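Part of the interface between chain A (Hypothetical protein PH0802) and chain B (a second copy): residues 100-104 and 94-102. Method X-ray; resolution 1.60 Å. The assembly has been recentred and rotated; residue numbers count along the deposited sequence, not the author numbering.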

# COMPACT_ATOMS: atom_id res chain seq x y z
N ILE A 100 -1.08 11.40 -14.41
CA ILE A 100 -2.36 10.70 -14.39
C ILE A 100 -2.14 9.22 -14.11
O ILE A 100 -1.16 8.63 -14.54
CB ILE A 100 -3.10 10.90 -15.72
CG1 ILE A 100 -3.22 12.40 -16.04
CG2 ILE A 100 -4.46 10.22 -15.65
CD1 ILE A 100 -3.67 13.19 -14.93
N VAL A 101 -3.07 8.62 -13.37
CA VAL A 101 -2.88 7.26 -12.85
C VAL A 101 -3.81 6.27 -13.55
O VAL A 101 -5.01 6.51 -13.68
CB VAL A 101 -3.10 7.24 -11.32
CG1 VAL A 101 -2.98 5.84 -10.77
CG2 VAL A 101 -2.09 8.16 -10.65
N PHE A 102 -3.19 5.17 -13.99
CA PHE A 102 -3.83 4.01 -14.53
C PHE A 102 -3.61 2.85 -13.58
O PHE A 102 -2.68 2.85 -12.77
CB PHE A 102 -3.22 3.64 -15.89
CG PHE A 102 -3.40 4.69 -16.96
CD1 PHE A 102 -2.61 5.82 -16.98
CD2 PHE A 102 -4.36 4.52 -17.95
CE1 PHE A 102 -2.77 6.79 -17.97
CE2 PHE A 102 -4.54 5.48 -18.92
CZ PHE A 102 -3.74 6.61 -18.94
N GLY A 103 -4.40 1.80 -13.70
CA GLY A 103 -4.15 0.66 -12.87
C GLY A 103 -5.16 -0.44 -12.96
O GLY A 103 -6.23 -0.32 -13.58
N GLY A 104 -4.85 -1.50 -12.22
CA GLY A 104 -5.70 -2.67 -12.17
C GLY A 104 -4.89 -3.84 -11.66
O GLY A 104 -3.84 -3.65 -11.02
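Chain B (94-102) LGNEEGIVF

Chain B meets the strand of chain A with a hairpin. Its residues 94-95 end one strand, residues 96-99 form a type I beta turn, and residues 101-102 begin the returning strand. Within the hairpin, Phe102(B) N donates to Leu94(B) O at 2.8 Å, and Leu94(B) N donates to Phe102(B) O at 2.7 Å. Asn96(B) N reaches Ile100(B) O at 3.0 Å, and the turn is closed by Gly99(B) N to Asn96(B) O at 2.9 Å. Gly99(B) has phi 81°, a value that favours glycine. In chain A, residues 101-104 are an extended strand.

The backbones meet at a single beta bridge, Phe102(A) with Ile100(B), whose CA atoms are 4.7 Å apart. Next to it, the CA atoms of Gly103(A) and Gly99(B) are 5.1 Å apart. The register therefore descends in chain B as it rises in chain A.

Two backbone hydrogen bonds flank Phe102(A). Gly103(A) N donates to Gly99(B) O at 2.9 Å, with an N-H...O angle of 150°. Val101(B) N donates to Val101(A) O at 3.4 Å and 138°, and this bond is weak. Gly99(B) O also accepts a CA-H...O contact from Phe102(A) CA at 3.1 Å. A longer contact of the same kind joins Gly99(B) CA to Gly103(A) O at 3.6 Å.

Side-chain packing and close backbone approaches complete the fit. Val101(B) points its CA-to-CB bond toward chain A. Val101(B) CG2 lies 3.8 Å from Val101(A) CG1, 3.3 Å from Phe102(A) C and 3.4 Å from Gly103(A) N. A CB on Gly103(A) would sit tightly against this methyl, and the backbone angles there already call for glycine. Ile100(B) directs its CA-to-CB bond away, yet the end of its side chain returns: Ile100(B) CD1 is 3.4 Å from Phe102(A) CE2, an oblique approach to the ring. Gly95(B) has its CA 4.2 Å from Gly103(A) O. A CB there would point toward chain A and clash with that oxygen.

Two waters link the chains. Water 1 donates to Gly103(A) O at 2.8 Å and to Asn96(B) O at 3.0 Å. Water 2 lies 2.9 Å from Val101(A) O and 2.8 Å from Val101(B) O, joining the same residue of the two copies.

The two stretches together bury 299 Å². Leu94(B), Glu97(B) and Phe102(B) contribute nothing to this area.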

# COMPACT_ATOMS: atom_id res chain seq x y z
N LEU B 94 -9.26 2.74 -7.11
CA LEU B 94 -10.16 1.87 -7.84
C LEU B 94 -10.01 2.00 -9.34
O LEU B 94 -10.03 3.11 -9.89
CB LEU B 94 -11.52 2.36 -7.43
CG LEU B 94 -11.89 2.27 -5.95
CD1 LEU B 94 -13.14 3.03 -5.71
CD2 LEU B 94 -12.06 0.86 -5.48
N GLY B 95 -9.87 0.86 -10.01
CA GLY B 95 -9.69 0.83 -11.44
C GLY B 95 -10.94 0.48 -12.21
O GLY B 95 -11.63 -0.51 -11.93
N ASN B 96 -11.21 1.26 -13.24
CA ASN B 96 -12.37 1.01 -14.09
C ASN B 96 -11.98 0.15 -15.28
O ASN B 96 -10.85 -0.32 -15.39
CB ASN B 96 -13.16 2.29 -14.44
CG ASN B 96 -12.70 3.04 -15.70
OD1 ASN B 96 -13.40 4.00 -16.12
ND2 ASN B 96 -11.59 2.69 -16.28
N GLU B 97 -12.99 -0.15 -16.10
CA GLU B 97 -12.80 -1.10 -17.19
C GLU B 97 -11.83 -0.67 -18.28
O GLU B 97 -11.39 -1.48 -19.08
CB GLU B 97 -14.19 -1.40 -17.81
CG GLU B 97 -14.75 -0.20 -18.58
CD GLU B 97 -16.20 -0.36 -19.04
OE1 GLU B 97 -16.42 -0.72 -20.23
OE2 GLU B 97 -17.12 -0.09 -18.24
N GLU B 98 -11.49 0.61 -18.30
CA GLU B 98 -10.46 1.12 -19.18
C GLU B 98 -9.14 1.33 -18.48
O GLU B 98 -8.23 1.85 -19.07
CB GLU B 98 -10.89 2.45 -19.85
CG GLU B 98 -12.11 2.31 -20.76
CD GLU B 98 -11.93 1.22 -21.80
OE1 GLU B 98 -12.92 0.52 -22.11
OE2 GLU B 98 -10.79 1.08 -22.27
N GLY B 99 -9.05 0.95 -17.21
CA GLY B 99 -7.82 1.09 -16.45
C GLY B 99 -7.58 2.49 -15.89
O GLY B 99 -6.48 2.77 -15.43
N ILE B 100 -8.58 3.37 -15.94
CA ILE B 100 -8.47 4.67 -15.28
C ILE B 100 -8.80 4.54 -13.81
O ILE B 100 -9.66 3.77 -13.41
CB ILE B 100 -9.39 5.69 -15.97
CG1 ILE B 100 -9.11 5.73 -17.48
CG2 ILE B 100 -9.21 7.05 -15.32
CD1 ILE B 100 -7.72 5.81 -17.81
N VAL B 101 -8.11 5.33 -12.98
CA VAL B 101 -8.17 5.15 -11.52
C VAL B 101 -8.90 6.32 -10.86
O VAL B 101 -8.61 7.49 -11.14
CB VAL B 101 -6.75 4.99 -10.94
CG1 VAL B 101 -6.79 4.89 -9.43
CG2 VAL B 101 -6.09 3.76 -11.54
N PHE B 102 -9.85 5.95 -10.01
CA PHE B 102 -10.58 6.82 -9.13
C PHE B 102 -10.20 6.49 -7.70
O PHE B 102 -9.71 5.40 -7.40
CB PHE B 102 -12.10 6.61 -9.29
CG PHE B 102 -12.63 6.93 -10.66
CD1 PHE B 102 -12.46 6.05 -11.71
CD2 PHE B 102 -13.32 8.12 -10.88
CE1 PHE B 102 -12.96 6.35 -12.98
CE2 PHE B 102 -13.80 8.43 -12.13
CZ PHE B 102 -13.63 7.54 -13.18
O HOH W 1 -8.77 -1.57 -13.70
O HOH W 2 -6.75 8.69 -12.93